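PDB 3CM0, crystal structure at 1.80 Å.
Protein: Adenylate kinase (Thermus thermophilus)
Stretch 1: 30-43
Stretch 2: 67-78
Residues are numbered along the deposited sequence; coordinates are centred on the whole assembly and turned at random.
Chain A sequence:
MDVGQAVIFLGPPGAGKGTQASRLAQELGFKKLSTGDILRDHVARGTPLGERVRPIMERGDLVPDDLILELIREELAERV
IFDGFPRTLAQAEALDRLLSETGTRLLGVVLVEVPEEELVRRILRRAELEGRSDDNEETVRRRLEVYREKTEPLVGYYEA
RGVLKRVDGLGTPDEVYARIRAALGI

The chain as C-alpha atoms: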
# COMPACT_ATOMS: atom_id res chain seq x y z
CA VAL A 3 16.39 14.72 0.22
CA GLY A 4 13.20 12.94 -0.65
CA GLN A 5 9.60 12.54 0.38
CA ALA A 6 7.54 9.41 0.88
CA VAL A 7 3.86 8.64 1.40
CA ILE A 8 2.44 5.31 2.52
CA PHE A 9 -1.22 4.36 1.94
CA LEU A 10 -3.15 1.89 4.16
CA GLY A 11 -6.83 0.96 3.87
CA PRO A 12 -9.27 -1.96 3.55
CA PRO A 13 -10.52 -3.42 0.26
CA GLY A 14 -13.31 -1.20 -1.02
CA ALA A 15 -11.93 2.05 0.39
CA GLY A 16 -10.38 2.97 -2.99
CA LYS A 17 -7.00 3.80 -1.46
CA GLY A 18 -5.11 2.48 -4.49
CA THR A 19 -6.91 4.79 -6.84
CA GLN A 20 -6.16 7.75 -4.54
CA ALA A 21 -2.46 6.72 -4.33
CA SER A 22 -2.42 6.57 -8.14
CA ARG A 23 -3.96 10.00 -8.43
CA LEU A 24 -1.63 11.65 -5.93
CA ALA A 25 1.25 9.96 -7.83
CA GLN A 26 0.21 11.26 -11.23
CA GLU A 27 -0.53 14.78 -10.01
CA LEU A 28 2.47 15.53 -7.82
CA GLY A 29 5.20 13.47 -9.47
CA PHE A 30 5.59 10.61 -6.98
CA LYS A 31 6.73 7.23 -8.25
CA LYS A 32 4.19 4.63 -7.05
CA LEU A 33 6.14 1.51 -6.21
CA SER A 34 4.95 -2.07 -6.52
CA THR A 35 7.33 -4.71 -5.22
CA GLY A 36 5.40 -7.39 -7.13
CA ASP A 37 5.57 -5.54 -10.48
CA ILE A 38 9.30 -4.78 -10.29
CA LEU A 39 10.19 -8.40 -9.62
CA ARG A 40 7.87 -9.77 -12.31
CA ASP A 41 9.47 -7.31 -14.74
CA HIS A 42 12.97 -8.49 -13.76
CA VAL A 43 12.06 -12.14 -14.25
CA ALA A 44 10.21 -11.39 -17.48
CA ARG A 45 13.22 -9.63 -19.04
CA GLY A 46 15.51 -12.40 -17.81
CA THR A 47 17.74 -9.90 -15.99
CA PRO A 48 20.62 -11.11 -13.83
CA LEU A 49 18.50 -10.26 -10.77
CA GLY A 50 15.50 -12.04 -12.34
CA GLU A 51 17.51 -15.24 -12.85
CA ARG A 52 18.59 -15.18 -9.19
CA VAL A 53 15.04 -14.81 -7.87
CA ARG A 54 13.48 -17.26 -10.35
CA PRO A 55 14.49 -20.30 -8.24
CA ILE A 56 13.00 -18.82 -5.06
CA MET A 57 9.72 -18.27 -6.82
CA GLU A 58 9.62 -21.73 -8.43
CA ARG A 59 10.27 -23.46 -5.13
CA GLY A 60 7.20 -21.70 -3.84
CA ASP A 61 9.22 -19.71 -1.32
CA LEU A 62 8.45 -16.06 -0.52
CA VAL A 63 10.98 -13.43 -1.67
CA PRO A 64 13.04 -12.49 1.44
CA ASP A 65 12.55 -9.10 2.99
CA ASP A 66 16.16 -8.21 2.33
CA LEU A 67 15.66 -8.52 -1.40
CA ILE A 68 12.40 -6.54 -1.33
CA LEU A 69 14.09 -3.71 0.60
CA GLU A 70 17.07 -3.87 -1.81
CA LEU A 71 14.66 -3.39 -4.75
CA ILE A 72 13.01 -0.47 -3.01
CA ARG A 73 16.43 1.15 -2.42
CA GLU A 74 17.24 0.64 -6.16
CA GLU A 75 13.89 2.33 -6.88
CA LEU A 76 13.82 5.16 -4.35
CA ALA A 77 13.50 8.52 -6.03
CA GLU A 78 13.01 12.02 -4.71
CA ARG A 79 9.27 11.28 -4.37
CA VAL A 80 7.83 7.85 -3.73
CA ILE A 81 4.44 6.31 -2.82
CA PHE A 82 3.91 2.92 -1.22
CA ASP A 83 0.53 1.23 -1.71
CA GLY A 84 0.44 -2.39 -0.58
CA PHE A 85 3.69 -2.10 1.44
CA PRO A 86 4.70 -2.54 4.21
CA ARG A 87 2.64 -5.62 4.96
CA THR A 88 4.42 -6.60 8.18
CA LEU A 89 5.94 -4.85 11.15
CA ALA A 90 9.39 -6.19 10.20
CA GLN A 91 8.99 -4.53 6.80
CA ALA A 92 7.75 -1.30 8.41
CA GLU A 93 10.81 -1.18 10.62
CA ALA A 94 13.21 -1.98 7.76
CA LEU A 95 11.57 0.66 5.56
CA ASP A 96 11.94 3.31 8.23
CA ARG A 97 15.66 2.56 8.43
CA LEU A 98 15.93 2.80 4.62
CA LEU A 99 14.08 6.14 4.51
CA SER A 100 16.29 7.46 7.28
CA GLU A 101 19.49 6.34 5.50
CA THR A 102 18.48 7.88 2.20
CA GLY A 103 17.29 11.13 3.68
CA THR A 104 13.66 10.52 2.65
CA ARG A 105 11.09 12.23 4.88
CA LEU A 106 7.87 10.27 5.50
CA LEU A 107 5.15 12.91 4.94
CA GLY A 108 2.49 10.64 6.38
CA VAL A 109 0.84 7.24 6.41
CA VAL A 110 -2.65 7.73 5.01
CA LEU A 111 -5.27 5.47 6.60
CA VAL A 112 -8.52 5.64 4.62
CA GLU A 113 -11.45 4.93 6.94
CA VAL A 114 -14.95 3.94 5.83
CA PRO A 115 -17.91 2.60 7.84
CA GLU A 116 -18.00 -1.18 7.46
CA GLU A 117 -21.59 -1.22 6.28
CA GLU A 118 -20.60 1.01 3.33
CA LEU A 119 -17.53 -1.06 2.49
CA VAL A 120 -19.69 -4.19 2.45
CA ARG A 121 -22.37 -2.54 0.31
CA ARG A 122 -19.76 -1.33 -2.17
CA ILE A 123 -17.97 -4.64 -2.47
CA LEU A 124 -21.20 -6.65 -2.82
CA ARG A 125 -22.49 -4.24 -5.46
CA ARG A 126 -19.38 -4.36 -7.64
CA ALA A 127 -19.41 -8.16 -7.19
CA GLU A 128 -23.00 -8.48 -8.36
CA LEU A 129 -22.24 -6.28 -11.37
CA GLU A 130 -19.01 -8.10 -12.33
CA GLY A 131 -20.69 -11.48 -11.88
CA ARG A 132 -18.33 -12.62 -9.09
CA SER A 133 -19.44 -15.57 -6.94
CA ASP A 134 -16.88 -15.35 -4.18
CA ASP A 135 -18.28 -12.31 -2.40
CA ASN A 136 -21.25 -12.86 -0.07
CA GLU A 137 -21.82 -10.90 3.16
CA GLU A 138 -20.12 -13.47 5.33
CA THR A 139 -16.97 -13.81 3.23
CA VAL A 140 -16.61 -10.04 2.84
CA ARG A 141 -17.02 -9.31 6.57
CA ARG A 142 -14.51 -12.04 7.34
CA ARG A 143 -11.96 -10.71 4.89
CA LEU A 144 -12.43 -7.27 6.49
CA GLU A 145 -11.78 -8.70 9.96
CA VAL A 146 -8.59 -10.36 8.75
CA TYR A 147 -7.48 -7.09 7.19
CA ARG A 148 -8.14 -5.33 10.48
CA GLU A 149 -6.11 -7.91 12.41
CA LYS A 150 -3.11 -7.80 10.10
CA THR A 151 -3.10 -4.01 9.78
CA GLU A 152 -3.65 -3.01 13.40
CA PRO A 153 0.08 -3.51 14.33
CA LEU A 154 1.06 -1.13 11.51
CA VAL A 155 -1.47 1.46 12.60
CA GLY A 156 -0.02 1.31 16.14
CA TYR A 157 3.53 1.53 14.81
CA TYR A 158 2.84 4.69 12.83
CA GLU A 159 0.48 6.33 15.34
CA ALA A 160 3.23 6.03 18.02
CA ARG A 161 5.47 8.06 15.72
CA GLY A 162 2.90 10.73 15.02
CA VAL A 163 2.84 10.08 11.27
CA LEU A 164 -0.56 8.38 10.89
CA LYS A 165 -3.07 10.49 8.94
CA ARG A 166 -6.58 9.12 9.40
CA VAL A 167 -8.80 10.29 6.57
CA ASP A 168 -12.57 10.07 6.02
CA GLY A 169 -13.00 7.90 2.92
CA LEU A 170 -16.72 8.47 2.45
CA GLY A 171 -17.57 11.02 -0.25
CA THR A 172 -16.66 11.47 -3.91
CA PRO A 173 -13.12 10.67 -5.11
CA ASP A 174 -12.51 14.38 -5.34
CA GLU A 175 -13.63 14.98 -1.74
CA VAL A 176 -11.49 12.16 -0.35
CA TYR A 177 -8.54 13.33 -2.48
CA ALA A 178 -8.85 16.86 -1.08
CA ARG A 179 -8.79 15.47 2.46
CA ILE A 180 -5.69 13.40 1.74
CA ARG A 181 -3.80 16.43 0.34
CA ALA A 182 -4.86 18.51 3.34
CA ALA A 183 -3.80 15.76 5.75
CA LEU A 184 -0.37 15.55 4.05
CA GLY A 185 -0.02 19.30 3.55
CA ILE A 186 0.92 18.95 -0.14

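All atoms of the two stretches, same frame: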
# COMPACT_ATOMS: atom_id res chain seq x y z
N PHE A 30 5.03 11.64 -7.86
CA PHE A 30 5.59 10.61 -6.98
C PHE A 30 5.62 9.33 -7.80
O PHE A 30 4.73 9.09 -8.61
CB PHE A 30 4.67 10.33 -5.76
CG PHE A 30 4.73 11.36 -4.69
CD1 PHE A 30 5.41 11.10 -3.49
CD2 PHE A 30 4.12 12.60 -4.85
CE1 PHE A 30 5.48 12.05 -2.47
CE2 PHE A 30 4.18 13.57 -3.84
CZ PHE A 30 4.87 13.29 -2.64
N LYS A 31 6.66 8.52 -7.60
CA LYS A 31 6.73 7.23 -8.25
C LYS A 31 6.02 6.23 -7.32
O LYS A 31 6.45 6.04 -6.15
CB LYS A 31 8.18 6.79 -8.46
CG LYS A 31 8.29 5.44 -9.14
CD LYS A 31 9.67 5.20 -9.77
CE LYS A 31 10.77 5.18 -8.75
NZ LYS A 31 12.08 4.81 -9.37
N LYS A 32 4.95 5.61 -7.82
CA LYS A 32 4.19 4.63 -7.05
C LYS A 32 4.87 3.28 -7.23
O LYS A 32 4.89 2.70 -8.31
CB LYS A 32 2.74 4.57 -7.56
CG LYS A 32 1.80 3.65 -6.81
CD LYS A 32 0.36 3.93 -7.27
CE LYS A 32 -0.71 3.09 -6.58
NZ LYS A 32 -0.69 1.65 -6.96
N LEU A 33 5.43 2.76 -6.14
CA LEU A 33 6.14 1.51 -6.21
C LEU A 33 5.27 0.27 -5.99
O LEU A 33 4.31 0.28 -5.22
CB LEU A 33 7.26 1.51 -5.17
CG LEU A 33 8.23 2.69 -5.18
CD1 LEU A 33 9.37 2.40 -4.23
CD2 LEU A 33 8.73 2.94 -6.59
N SER A 34 5.63 -0.80 -6.68
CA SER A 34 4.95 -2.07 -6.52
C SER A 34 6.06 -3.10 -6.50
O SER A 34 6.74 -3.33 -7.52
CB SER A 34 4.01 -2.37 -7.69
OG SER A 34 3.72 -3.77 -7.73
N THR A 35 6.28 -3.71 -5.33
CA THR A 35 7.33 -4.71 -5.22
C THR A 35 7.03 -5.87 -6.20
O THR A 35 7.91 -6.33 -6.92
CB THR A 35 7.47 -5.22 -3.73
OG1 THR A 35 6.24 -5.81 -3.27
CG2 THR A 35 7.80 -4.04 -2.81
N GLY A 36 5.77 -6.30 -6.23
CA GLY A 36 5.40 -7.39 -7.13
C GLY A 36 5.70 -7.09 -8.60
O GLY A 36 6.25 -7.94 -9.31
N ASP A 37 5.33 -5.91 -9.08
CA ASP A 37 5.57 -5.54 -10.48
C ASP A 37 7.06 -5.51 -10.86
O ASP A 37 7.47 -6.02 -11.91
CB ASP A 37 4.96 -4.17 -10.79
CG ASP A 37 3.44 -4.18 -10.78
OD1 ASP A 37 2.86 -5.27 -10.96
OD2 ASP A 37 2.82 -3.10 -10.59
N ILE A 38 7.86 -4.89 -10.02
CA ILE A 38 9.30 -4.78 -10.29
C ILE A 38 9.93 -6.17 -10.46
O ILE A 38 10.65 -6.44 -11.43
CB ILE A 38 9.98 -4.01 -9.13
CG1 ILE A 38 9.29 -2.65 -8.97
CG2 ILE A 38 11.46 -3.84 -9.38
CD1 ILE A 38 9.64 -1.92 -7.69
N LEU A 39 9.63 -7.07 -9.53
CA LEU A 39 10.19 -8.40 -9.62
C LEU A 39 9.70 -9.16 -10.85
O LEU A 39 10.48 -9.81 -11.54
CB LEU A 39 9.84 -9.19 -8.36
CG LEU A 39 10.62 -10.49 -8.20
CD1 LEU A 39 12.12 -10.20 -8.26
CD2 LEU A 39 10.25 -11.13 -6.88
N ARG A 40 8.40 -9.08 -11.14
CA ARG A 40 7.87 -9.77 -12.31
C ARG A 40 8.57 -9.27 -13.57
O ARG A 40 8.90 -10.06 -14.47
CB ARG A 40 6.36 -9.54 -12.40
CG ARG A 40 5.69 -10.34 -13.51
CD ARG A 40 4.16 -10.20 -13.44
NE ARG A 40 3.65 -10.45 -12.09
CZ ARG A 40 3.55 -9.53 -11.14
NH1 ARG A 40 3.92 -8.27 -11.37
NH2 ARG A 40 3.10 -9.86 -9.94
N ASP A 41 8.79 -7.96 -13.63
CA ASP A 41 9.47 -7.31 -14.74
C ASP A 41 10.89 -7.87 -14.88
O ASP A 41 11.33 -8.22 -15.98
CB ASP A 41 9.51 -5.80 -14.49
CG ASP A 41 9.82 -5.01 -15.75
OD1 ASP A 41 9.08 -5.15 -16.75
OD2 ASP A 41 10.80 -4.23 -15.73
N HIS A 42 11.61 -7.95 -13.77
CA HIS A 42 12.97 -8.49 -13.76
C HIS A 42 13.01 -9.92 -14.29
O HIS A 42 13.86 -10.28 -15.11
CB HIS A 42 13.52 -8.48 -12.33
CG HIS A 42 14.25 -7.22 -11.97
ND1 HIS A 42 15.47 -6.89 -12.53
CD2 HIS A 42 13.95 -6.24 -11.09
CE1 HIS A 42 15.88 -5.75 -12.00
NE2 HIS A 42 14.98 -5.33 -11.13
N VAL A 43 12.09 -10.76 -13.80
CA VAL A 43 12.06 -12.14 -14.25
C VAL A 43 11.65 -12.19 -15.71
O VAL A 43 12.23 -12.93 -16.48
CB VAL A 43 11.07 -12.99 -13.40
CG1 VAL A 43 10.85 -14.36 -14.04
CG2 VAL A 43 11.61 -13.14 -11.99
N LEU A 67 15.66 -8.76 0.03
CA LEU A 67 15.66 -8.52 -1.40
C LEU A 67 14.60 -7.47 -1.74
O LEU A 67 14.80 -6.60 -2.59
CB LEU A 67 15.38 -9.84 -2.13
CG LEU A 67 15.41 -9.73 -3.64
CD1 LEU A 67 16.74 -9.13 -4.06
CD2 LEU A 67 15.21 -11.10 -4.26
N ILE A 68 13.44 -7.53 -1.08
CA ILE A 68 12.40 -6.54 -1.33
C ILE A 68 12.92 -5.13 -0.96
O ILE A 68 12.71 -4.17 -1.68
CB ILE A 68 11.16 -6.85 -0.45
CG1 ILE A 68 10.56 -8.20 -0.88
CG2 ILE A 68 10.14 -5.72 -0.54
CD1 ILE A 68 9.39 -8.64 -0.04
N LEU A 69 13.56 -5.01 0.20
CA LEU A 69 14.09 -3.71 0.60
C LEU A 69 15.22 -3.27 -0.34
O LEU A 69 15.36 -2.09 -0.60
CB LEU A 69 14.59 -3.75 2.05
CG LEU A 69 13.52 -3.48 3.15
CD1 LEU A 69 13.16 -2.04 3.12
CD2 LEU A 69 12.27 -4.36 2.94
N GLU A 70 16.02 -4.21 -0.84
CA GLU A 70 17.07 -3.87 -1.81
C GLU A 70 16.43 -3.27 -3.08
O GLU A 70 16.90 -2.24 -3.62
CB GLU A 70 17.87 -5.12 -2.19
CG GLU A 70 18.81 -4.90 -3.43
CD GLU A 70 19.88 -3.87 -3.17
OE1 GLU A 70 20.31 -3.78 -2.00
OE2 GLU A 70 20.32 -3.17 -4.11
N LEU A 71 15.36 -3.90 -3.57
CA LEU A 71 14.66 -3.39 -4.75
C LEU A 71 14.08 -2.01 -4.51
O LEU A 71 14.07 -1.18 -5.39
CB LEU A 71 13.55 -4.34 -5.19
CG LEU A 71 14.03 -5.65 -5.81
CD1 LEU A 71 12.85 -6.53 -6.17
CD2 LEU A 71 14.88 -5.34 -7.04
N ILE A 72 13.53 -1.78 -3.31
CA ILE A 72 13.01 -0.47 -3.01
C ILE A 72 14.16 0.57 -3.00
O ILE A 72 14.01 1.70 -3.52
CB ILE A 72 12.27 -0.48 -1.64
CG1 ILE A 72 11.00 -1.32 -1.77
CG2 ILE A 72 11.94 0.97 -1.21
CD1 ILE A 72 10.29 -1.59 -0.40
N ARG A 73 15.30 0.19 -2.44
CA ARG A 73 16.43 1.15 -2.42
C ARG A 73 16.83 1.47 -3.89
O ARG A 73 17.09 2.63 -4.26
CB ARG A 73 17.63 0.55 -1.64
CG ARG A 73 18.86 1.52 -1.52
CD ARG A 73 19.88 1.09 -0.42
NE ARG A 73 20.51 -0.21 -0.62
CZ ARG A 73 21.22 -0.85 0.30
NH1 ARG A 73 21.40 -0.30 1.50
NH2 ARG A 73 21.76 -2.03 0.04
N GLU A 74 16.88 0.44 -4.73
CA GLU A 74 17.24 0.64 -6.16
C GLU A 74 16.24 1.51 -6.92
O GLU A 74 16.56 2.07 -7.98
CB GLU A 74 17.33 -0.71 -6.85
CG GLU A 74 18.46 -1.58 -6.30
CD GLU A 74 18.52 -2.95 -6.98
OE1 GLU A 74 17.94 -3.10 -8.10
OE2 GLU A 74 19.17 -3.87 -6.41
N GLU A 75 15.03 1.59 -6.34
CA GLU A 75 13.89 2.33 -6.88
C GLU A 75 13.56 3.63 -6.17
O GLU A 75 12.75 4.39 -6.69
CB GLU A 75 12.62 1.47 -6.85
CG GLU A 75 12.61 0.25 -7.74
CD GLU A 75 12.33 0.60 -9.19
OE1 GLU A 75 11.38 1.39 -9.44
OE2 GLU A 75 13.06 0.08 -10.06
N LEU A 76 14.15 3.91 -5.00
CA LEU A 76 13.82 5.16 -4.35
C LEU A 76 14.22 6.23 -5.39
O LEU A 76 15.14 6.09 -6.19
CB LEU A 76 14.60 5.48 -3.08
CG LEU A 76 14.16 4.75 -1.81
CD1 LEU A 76 15.13 5.09 -0.69
CD2 LEU A 76 12.74 5.09 -1.43
N ALA A 77 13.44 7.30 -5.27
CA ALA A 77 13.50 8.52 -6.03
C ALA A 77 13.15 9.63 -5.05
O ALA A 77 12.80 9.38 -3.90
CB ALA A 77 12.49 8.48 -7.14
N GLU A 78 13.27 10.86 -5.52
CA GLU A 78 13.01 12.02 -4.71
C GLU A 78 11.61 11.93 -4.12
O GLU A 78 11.38 12.36 -2.99
CB GLU A 78 13.11 13.30 -5.54
CG GLU A 78 14.44 13.51 -6.25
CD GLU A 78 14.35 14.54 -7.36
OE1 GLU A 78 14.19 15.75 -7.05
OE2 GLU A 78 14.41 14.15 -8.54
O HOH W 1 15.54 -2.63 -9.92

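What holds the apolar middle of the contact together? L71 points toward the first stretch and meets three residues of its helix: its CD2 lies 4.4 Å from I38 CG2 and 4.1 Å from H42 NE2, while its CD1 is 4.3 Å from L39 CD1. I38, L39 and H42 lie within about one helical turn of each other, so a single leucine can reach all three. The helices cross nearly at right angles, with axes 10.5 Å apart at closest approach, and their side chains fill the space between.

How does the packing continue toward the strand? T35 uses its methyl group, with CG2 3.7 Å from I68 CG2 and 4.2 Å from I72 CD1; this pairing falls where the backbones run close, the CA atoms of T35 and I68 being 6.6 Å apart. L33 then takes over, its CD1 4.2 Å from I72 CG2. E75 joins through the aliphatic part of its side chain: CB sits 4.2 Å from L33 CD2, and CG 3.7 Å from I38 CD1.

Where does charge enter? The K31 side chain reaches the last part of the second stretch, where NZ donates a weak hydrogen bond to the backbone E75 O at 2.8 Å. The same NZ forms a salt bridge with E75 OE1 at 3.5 Å, so one ammonium group serves both the main chain and the carboxylate of one residue. On the way, K31 CE passes 4.1 Å from A77 CB.

Does water help to join the two stretches? One water bridges them, lying 3.0 Å from H42 NE2 and donating to E74 OE1, also at 3.0 Å. It links two side chains that do not touch directly, beside the packing of H42 on L71.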